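Local coordinates for shikimate dehydrogenase-like protein HI_0607 (Haemophilus influenzae, PDB 1NPY), which oxidises shikimate to 3-dehydroshikimate with NADP(+) in vitro, though far less actively than classical AroE enzymes, so its biological substrate may be another compound, at residues Leu8-Ser13 / Lys38-Gln43; Ala48-Arg53 / Met71-Glu76. All coordinates share one frame; numbering follows the deposited sequence.

Interactions 1 and 2 both belong to the mixed-sheet substrate-binding domain, their centres about 13 Å apart. Interaction 1 pairs two neighbouring parallel strands; helix 45-55, which follows the second of them in the chain, then packs on that sheet and carries one half of interaction 2. Contacts that document the join include Thr42 OG1 to Ala48 CB at 3.8 Å, Leu12 CD1 to Ala48 CB at 3.9 Å and to Ile49 CD1 at 4.0 Å, and Met10 SD to Val52 CG2 at 4.1 Å. Lys67, the inferred proton donor/acceptor, sits near both: its side chain is about 8 Å from that of Ser13 in interaction 1 and about 9 Å from that of Leu74 in interaction 2.

Interaction 1 (Leu8-Ser13 / Lys38-Gln43); sequences LCMSLS and KAFTTQ
Met10 and Phe40 form the apolar centre, their side chains crossing at about a right angle. Met10 CE closes to 3.6 Å from Phe40 CD2, and SD stands 4.7 Å from the ring centroid, 36° off its normal, an oblique Met-aromatic contact. Chi1 of Met10 (65°) sets CG between the backbone N and the carbonyl carbon, and the bend at chi3 places CE against the ring. Lys38 CE lies over one face of that ring, offset toward the rim, while Lys38 NZ is tied to Ala39 O. On the same sheet face, Leu12 CD2 reaches both Phe40 CB and Thr42 CG2, each at 4.0 Å. Cys60 of the neighbouring strand 59-62 touches both Met10 and Leu12.

Strands 7-12 and 35-40 are the two ends of a beta-alpha-beta unit, connected through helix 19-31, and run parallel in register: Met10 opposite Lys38, Ser11 opposite Ala39, Leu12 opposite Phe40. Lys38 N donates to Cys9 O, Ser11 N to Lys38 O, and Phe40 N to Ser11 O (2.8 Å); a weak bond from Ser13 N to Phe40 O extends the ladder past the end of strand 7-12.

Away from the ring, Ser11 OG sits 3.4 Å from Ala39 CB and binds a water at 2.7 Å. That water also meets Ser13 OG and donates to Phe40 O, giving this carbonyl a second donor. At the polar end, Thr41 OG1, anti to its backbone N (chi1 -169°), donates to Ser13 O at 2.8 Å.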
ATOM      1  N   LEU A   8       2.719 -18.501  14.153  1.00  9.45           N
ATOM      2  CA  LEU A   8       3.693 -17.557  13.594  1.00  9.26           C
ATOM      3  C   LEU A   8       3.131 -16.879  12.351  1.00  8.48           C
ATOM      4  O   LEU A   8       2.633 -17.533  11.425  1.00  8.06           O
ATOM      5  CB  LEU A   8       4.992 -18.268  13.242  1.00 10.09           C
ATOM      6  CG  LEU A   8       6.069 -17.435  12.552  1.00 10.04           C
ATOM      7  CD1 LEU A   8       6.567 -16.285  13.395  1.00  7.81           C
ATOM      8  CD2 LEU A   8       7.216 -18.355  12.151  1.00  9.14           C
ATOM      9  N   CYS A   9       3.180 -15.552  12.346  1.00  7.16           N
ATOM     10  CA  CYS A   9       2.945 -14.779  11.149  1.00  6.37           C
ATOM     11  C   CYS A   9       4.266 -14.071  10.848  1.00  7.19           C
ATOM     12  O   CYS A   9       5.125 -13.936  11.740  1.00  7.86           O
ATOM     13  CB  CYS A   9       1.818 -13.762  11.286  1.00  7.03           C
ATOM     14  SG  CYS A   9       0.215 -14.580  11.397  1.00 10.23           S
ATOM     15  N   MET A  10       4.425 -13.711   9.588  1.00  6.66           N
ATOM     16  CA  MET A  10       5.753 -13.297   9.139  1.00  7.62           C
ATOM     17  C   MET A  10       5.740 -12.427   7.895  1.00  8.25           C
ATOM     18  O   MET A  10       4.682 -12.136   7.324  1.00  7.76           O
ATOM     19  CB  MET A  10       6.563 -14.563   8.855  1.00  8.69           C
ATOM     20  CG  MET A  10       6.086 -15.444   7.711  1.00  9.62           C
ATOM     21  SD  MET A  10       7.195 -16.817   7.410  1.00 14.13           S
ATOM     22  CE  MET A  10       8.342 -16.004   6.320  1.00 11.45           C
ATOM     23  N   SER A  11       6.930 -11.980   7.496  1.00  8.90           N
ATOM     24  CA  SER A  11       7.063 -11.300   6.215  1.00  8.53           C
ATOM     25  C   SER A  11       8.329 -11.828   5.511  1.00  8.34           C
ATOM     26  O   SER A  11       9.231 -12.365   6.157  1.00  8.09           O
ATOM     27  CB  SER A  11       7.169  -9.793   6.377  1.00 10.29           C
ATOM     28  OG  SER A  11       8.347  -9.384   7.042  1.00 10.81           O
ATOM     29  N   LEU A  12       8.340 -11.666   4.196  1.00  8.72           N
ATOM     30  CA  LEU A  12       9.494 -11.994   3.363  1.00  9.60           C
ATOM     31  C   LEU A  12       9.809 -10.790   2.498  1.00 10.50           C
ATOM     32  O   LEU A  12       8.943 -10.315   1.778  1.00  9.75           O
ATOM     33  CB  LEU A  12       9.198 -13.189   2.453  1.00  9.77           C
ATOM     34  CG  LEU A  12       9.215 -14.576   3.069  1.00 10.84           C
ATOM     35  CD1 LEU A  12       8.610 -15.540   2.076  1.00 12.60           C
ATOM     36  CD2 LEU A  12      10.629 -15.047   3.460  1.00 10.69           C
ATOM     37  N   SER A  13      11.058 -10.319   2.529  1.00 12.52           N
ATOM     38  CA  SER A  13      11.486  -9.177   1.729  1.00 13.74           C
ATOM     39  C   SER A  13      12.984  -9.304   1.500  1.00 13.45           C
ATOM     40  O   SER A  13      13.688  -9.927   2.292  1.00 13.46           O
ATOM     41  CB  SER A  13      11.374  -7.825   2.438  1.00 15.94           C
ATOM     42  OG  SER A  13      10.515  -7.841   3.547  1.00 21.94           O
ATOM     43  N   LYS A  38       7.477 -12.293  12.922  1.00  9.08           N
ATOM     44  CA  LYS A  38       8.868 -11.948  12.619  1.00  9.66           C
ATOM     45  C   LYS A  38       9.105 -11.755  11.130  1.00  9.63           C
ATOM     46  O   LYS A  38       8.550 -12.476  10.301  1.00  8.49           O
ATOM     47  CB  LYS A  38       9.812 -13.035  13.134  1.00 10.80           C
ATOM     48  CG  LYS A  38      11.243 -12.544  13.264  1.00 13.02           C
ATOM     49  CD  LYS A  38      12.191 -13.666  13.652  1.00 13.54           C
ATOM     50  CE  LYS A  38      12.961 -14.175  12.444  1.00 10.96           C
ATOM     51  NZ  LYS A  38      13.941 -13.173  11.903  1.00 10.49           N
ATOM     52  N   ALA A  39       9.930 -10.768  10.781  1.00 10.81           N
ATOM     53  CA  ALA A  39      10.413 -10.605   9.421  1.00  9.38           C
ATOM     54  C   ALA A  39      11.546 -11.579   9.104  1.00  9.99           C
ATOM     55  O   ALA A  39      12.464 -11.815   9.900  1.00 10.66           O
ATOM     56  CB  ALA A  39      10.887  -9.170   9.220  1.00  9.82           C
ATOM     57  N   PHE A  40      11.482 -12.091   7.883  1.00  9.05           N
ATOM     58  CA  PHE A  40      12.487 -13.002   7.351  1.00  9.36           C
ATOM     59  C   PHE A  40      12.947 -12.513   5.989  1.00  9.41           C
ATOM     60  O   PHE A  40      12.352 -11.631   5.372  1.00 10.03           O
ATOM     61  CB  PHE A  40      11.925 -14.417   7.200  1.00  8.28           C
ATOM     62  CG  PHE A  40      11.592 -15.140   8.479  1.00  9.29           C
ATOM     63  CD1 PHE A  40      12.395 -16.162   8.957  1.00  9.84           C
ATOM     64  CD2 PHE A  40      10.395 -14.914   9.131  1.00  9.53           C
ATOM     65  CE1 PHE A  40      12.054 -16.875  10.090  1.00  9.86           C
ATOM     66  CE2 PHE A  40      10.046 -15.633  10.260  1.00 12.84           C
ATOM     67  CZ  PHE A  40      10.874 -16.628  10.745  1.00  8.97           C
ATOM     68  N   THR A  41      14.047 -13.064   5.493  1.00 10.27           N
ATOM     69  CA  THR A  41      14.462 -12.884   4.113  1.00 11.19           C
ATOM     70  C   THR A  41      14.785 -14.255   3.540  1.00  9.73           C
ATOM     71  O   THR A  41      14.769 -15.273   4.234  1.00 11.15           O
ATOM     72  CB  THR A  41      15.656 -11.935   3.981  1.00 11.76           C
ATOM     73  OG1 THR A  41      15.877 -11.584   2.599  1.00 15.05           O
ATOM     74  CG2 THR A  41      16.911 -12.636   4.506  1.00 14.51           C
ATOM     75  N   THR A  42      15.005 -14.273   2.234  1.00 10.01           N
ATOM     76  CA  THR A  42      15.314 -15.499   1.516  1.00 10.51           C
ATOM     77  C   THR A  42      15.929 -15.149   0.181  1.00 12.36           C
ATOM     78  O   THR A  42      15.790 -14.019  -0.306  1.00 13.00           O
ATOM     79  CB  THR A  42      14.023 -16.339   1.281  1.00 10.42           C
ATOM     80  OG1 THR A  42      14.310 -17.605   0.677  1.00 10.05           O
ATOM     81  CG2 THR A  42      13.078 -15.655   0.299  1.00 11.15           C
ATOM     82  N   GLN A  43      16.681 -16.118  -0.331  1.00 13.62           N
ATOM     83  CA  GLN A  43      17.154 -16.080  -1.712  1.00 15.28           C
ATOM     84  C   GLN A  43      16.531 -17.194  -2.539  1.00 14.13           C
ATOM     85  O   GLN A  43      16.931 -17.435  -3.684  1.00 15.32           O
ATOM     86  CB  GLN A  43      18.682 -16.156  -1.761  1.00 17.09           C
ATOM     87  CG  GLN A  43      19.407 -15.038  -1.030  1.00 21.14           C
ATOM     88  CD  GLN A  43      20.882 -15.126  -1.307  1.00 31.28           C
ATOM     89  OE1 GLN A  43      21.600 -15.847  -0.613  1.00 39.60           O
ATOM     90  NE2 GLN A  43      21.325 -14.473  -2.375  1.00 36.16           N
TER
HETATM   91  O   HOH W   1      10.734  -9.326   5.716  1.00  9.22           O

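Interaction 2 (Ala48-Arg53 / Met71-Glu76)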
ATOM      1  N   ALA A  48      10.863 -20.946   0.218  1.00  9.60           N
ATOM      2  CA  ALA A  48      10.305 -20.128   1.291  1.00  8.90           C
ATOM      3  C   ALA A  48       8.790 -20.288   1.366  1.00  8.55           C
ATOM      4  O   ALA A  48       8.263 -20.559   2.452  1.00  8.05           O
ATOM      5  CB  ALA A  48      10.684 -18.691   1.090  1.00  9.27           C
ATOM      6  N   ILE A  49       8.102 -20.221   0.229  1.00  8.76           N
ATOM      7  CA  ILE A  49       6.642 -20.304   0.186  1.00  9.58           C
ATOM      8  C   ILE A  49       6.225 -21.734   0.481  1.00  8.99           C
ATOM      9  O   ILE A  49       5.322 -21.971   1.292  1.00  8.47           O
ATOM     10  CB  ILE A  49       6.059 -19.822  -1.162  1.00 10.07           C
ATOM     11  CG1 ILE A  49       6.409 -18.351  -1.430  1.00 11.20           C
ATOM     12  CG2 ILE A  49       4.535 -20.019  -1.204  1.00 10.45           C
ATOM     13  CD1 ILE A  49       6.019 -17.351  -0.352  1.00  9.17           C
ATOM     14  N   LYS A  50       6.897 -22.701  -0.135  1.00  9.25           N
ATOM     15  CA  LYS A  50       6.612 -24.092   0.210  1.00  9.00           C
ATOM     16  C   LYS A  50       6.866 -24.392   1.690  1.00  8.71           C
ATOM     17  O   LYS A  50       6.192 -25.249   2.242  1.00  8.62           O
ATOM     18  CB  LYS A  50       7.366 -25.072  -0.689  1.00  9.10           C
ATOM     19  CG  LYS A  50       6.876 -25.063  -2.141  1.00 10.93           C
ATOM     20  CD  LYS A  50       7.764 -25.881  -3.061  1.00 13.80           C
ATOM     21  CE  LYS A  50       7.112 -25.938  -4.444  1.00 16.32           C
ATOM     22  NZ  LYS A  50       7.941 -26.760  -5.383  1.00 19.16           N
ATOM     23  N   GLY A  51       7.819 -23.704   2.310  1.00  8.42           N
ATOM     24  CA  GLY A  51       8.092 -23.752   3.737  1.00  9.02           C
ATOM     25  C   GLY A  51       6.981 -23.216   4.619  1.00  8.11           C
ATOM     26  O   GLY A  51       6.670 -23.837   5.643  1.00  8.97           O
ATOM     27  N   VAL A  52       6.406 -22.085   4.220  1.00  8.64           N
ATOM     28  CA  VAL A  52       5.298 -21.453   4.928  1.00 10.00           C
ATOM     29  C   VAL A  52       4.189 -22.486   5.009  1.00  9.76           C
ATOM     30  O   VAL A  52       3.635 -22.751   6.069  1.00  9.41           O
ATOM     31  CB  VAL A  52       4.798 -20.188   4.174  1.00 10.16           C
ATOM     32  CG1 VAL A  52       3.388 -19.727   4.594  1.00 11.15           C
ATOM     33  CG2 VAL A  52       5.799 -19.071   4.304  1.00 11.76           C
ATOM     34  N   ARG A  53       3.863 -23.138   3.898  1.00  8.50           N
ATOM     35  CA  ARG A  53       2.838 -24.182   3.934  1.00  8.55           C
ATOM     36  C   ARG A  53       3.207 -25.390   4.799  1.00  9.62           C
ATOM     37  O   ARG A  53       2.414 -25.814   5.638  1.00  8.10           O
ATOM     38  CB  ARG A  53       2.462 -24.620   2.505  1.00  9.20           C
ATOM     39  CG  ARG A  53       1.425 -25.740   2.494  1.00  9.07           C
ATOM     40  CD  ARG A  53       1.196 -26.319   1.142  1.00 10.63           C
ATOM     41  NE  ARG A  53       0.684 -25.336   0.186  1.00  9.88           N
ATOM     42  CZ  ARG A  53       1.366 -24.814  -0.821  1.00 11.75           C
ATOM     43  NH1 ARG A  53       2.634 -25.120  -1.027  1.00  9.80           N
ATOM     44  NH2 ARG A  53       0.790 -23.950  -1.656  1.00 13.70           N
ATOM     45  N   MET A  71       3.907 -15.941  -6.800  1.00 10.13           N
ATOM     46  CA  MET A  71       2.555 -16.282  -7.212  1.00 10.78           C
ATOM     47  C   MET A  71       2.389 -17.716  -7.735  1.00 11.60           C
ATOM     48  O   MET A  71       1.371 -18.339  -7.445  1.00  9.97           O
ATOM     49  CB  MET A  71       2.042 -15.247  -8.212  1.00 11.66           C
ATOM     50  CG  MET A  71       1.917 -13.862  -7.585  1.00 10.71           C
ATOM     51  SD  MET A  71       1.249 -12.571  -8.637  1.00 13.44           S
ATOM     52  CE  MET A  71      -0.315 -13.144  -9.014  1.00 14.31           C
ATOM     53  N   PRO A  72       3.354 -18.247  -8.479  1.00 11.83           N
ATOM     54  CA  PRO A  72       3.271 -19.633  -8.962  1.00 12.57           C
ATOM     55  C   PRO A  72       3.118 -20.681  -7.865  1.00 12.25           C
ATOM     56  O   PRO A  72       2.696 -21.815  -8.100  1.00 12.39           O
ATOM     57  CB  PRO A  72       4.592 -19.806  -9.707  1.00 13.77           C
ATOM     58  CG  PRO A  72       4.918 -18.465 -10.208  1.00 15.21           C
ATOM     59  CD  PRO A  72       4.539 -17.570  -9.027  1.00 12.33           C
ATOM     60  N   PHE A  73       3.436 -20.288  -6.636  1.00 11.00           N
ATOM     61  CA  PHE A  73       3.480 -21.232  -5.525  1.00 11.21           C
ATOM     62  C   PHE A  73       2.254 -21.161  -4.617  1.00 11.51           C
ATOM     63  O   PHE A  73       2.197 -21.845  -3.599  1.00 13.04           O
ATOM     64  CB  PHE A  73       4.796 -21.025  -4.767  1.00  9.72           C
ATOM     65  CG  PHE A  73       5.987 -21.157  -5.665  1.00 10.82           C
ATOM     66  CD1 PHE A  73       6.202 -22.367  -6.319  1.00 12.90           C
ATOM     67  CD2 PHE A  73       6.737 -20.050  -6.007  1.00 11.71           C
ATOM     68  CE1 PHE A  73       7.202 -22.474  -7.259  1.00 14.19           C
ATOM     69  CE2 PHE A  73       7.768 -20.166  -6.907  1.00 10.58           C
ATOM     70  CZ  PHE A  73       7.983 -21.384  -7.540  1.00 10.92           C
ATOM     71  N   LEU A  74       1.310 -20.292  -4.956  1.00 11.80           N
ATOM     72  CA  LEU A  74       0.117 -20.080  -4.148  1.00 11.47           C
ATOM     73  C   LEU A  74      -1.056 -20.827  -4.754  1.00 11.39           C
ATOM     74  O   LEU A  74      -1.095 -21.159  -5.942  1.00 13.84           O
ATOM     75  CB  LEU A  74      -0.221 -18.597  -4.043  1.00 11.15           C
ATOM     76  CG  LEU A  74       1.015 -17.779  -3.637  1.00 10.54           C
ATOM     77  CD1 LEU A  74       0.660 -16.316  -3.628  1.00 10.84           C
ATOM     78  CD2 LEU A  74       1.517 -18.247  -2.304  1.00  9.91           C
ATOM     79  N   ASP A  75      -2.037 -21.083  -3.906  1.00 11.62           N
ATOM     80  CA  ASP A  75      -3.183 -21.882  -4.305  1.00 11.52           C
ATOM     81  C   ASP A  75      -4.366 -21.105  -4.885  1.00 12.28           C
ATOM     82  O   ASP A  75      -5.109 -21.618  -5.728  1.00 12.71           O
ATOM     83  CB  ASP A  75      -3.617 -22.772  -3.145  1.00 10.51           C
ATOM     84  CG  ASP A  75      -2.526 -23.719  -2.722  1.00 14.60           C
ATOM     85  OD1 ASP A  75      -2.114 -24.540  -3.574  1.00 17.13           O
ATOM     86  OD2 ASP A  75      -1.988 -23.678  -1.601  1.00 14.04           O
ATOM     87  N   GLU A  76      -4.577 -19.876  -4.438  1.00 11.75           N
ATOM     88  CA  GLU A  76      -5.742 -19.111  -4.862  1.00 13.14           C
ATOM     89  C   GLU A  76      -5.470 -17.622  -4.762  1.00 12.32           C
ATOM     90  O   GLU A  76      -5.179 -17.120  -3.679  1.00 12.75           O
ATOM     91  CB  GLU A  76      -6.889 -19.469  -3.932  1.00 13.15           C
ATOM     92  CG  GLU A  76      -8.243 -18.905  -4.319  1.00 15.52           C
ATOM     93  CD  GLU A  76      -9.306 -19.376  -3.348  1.00 18.37           C
ATOM     94  OE1 GLU A  76      -9.410 -18.802  -2.250  1.00 20.68           O
ATOM     95  OE2 GLU A  76     -10.003 -20.366  -3.658  1.00 24.53           O
TER
HETATM   96  O   HOH W   2       3.845 -23.935  -3.253  1.00 18.27           O
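Arg53 and Asp75 meet tip to tip in a salt bridge, NH2 to OD2 at 2.8 Å with an N-H...O angle of 162°. The guanidinium keeps OD2 close to its own plane; the guanidinium and carboxylate planes are 60° apart, and NH2 meets OD2 from above the carboxylate plane. Arg53 starts out extended, CG anti to the backbone N (chi1 178°), and bends at chi3, which swings NE out of the line of the chain. The same NH2 also donates to Phe73 O at 3.2 Å, and this single nitrogen therefore holds two points of the 71-76 segment. A water accepts from Arg53 NH1 and donates to Phe73 O at 2.7 Å, adding a bridged link to the direct bond.

The contact joins helix 45-55, through Ile49, Lys50 and Arg53, to the 3-10 segment 71-73 and the loop leading into edge strand 76-77 of the substrate-binding domain's mixed sheet. Strand 96-100 and the turn before it join in: Arg53 NE donates to Gly95 O, and Asp75 OD2 takes a further hydrogen bond from Leu97 N. With two donors on OD2, the carboxylate is probably kept ionised.

Alongside the polar contacts, Ile49 CG2, anti to its backbone N, reaches Phe73 CB and Leu74 CD2, both at 3.7 Å. Ile49 crosses the Phe73 side chain at about a right angle and that of Leu74 obliquely. The Phe73 ring has Pro72 CB over the centre of one face, 4.1 Å above the plane. Lys50 brings CE obliquely to within 4.1 Å of Phe73 CD1, while its NZ forms a salt bridge with Glu46.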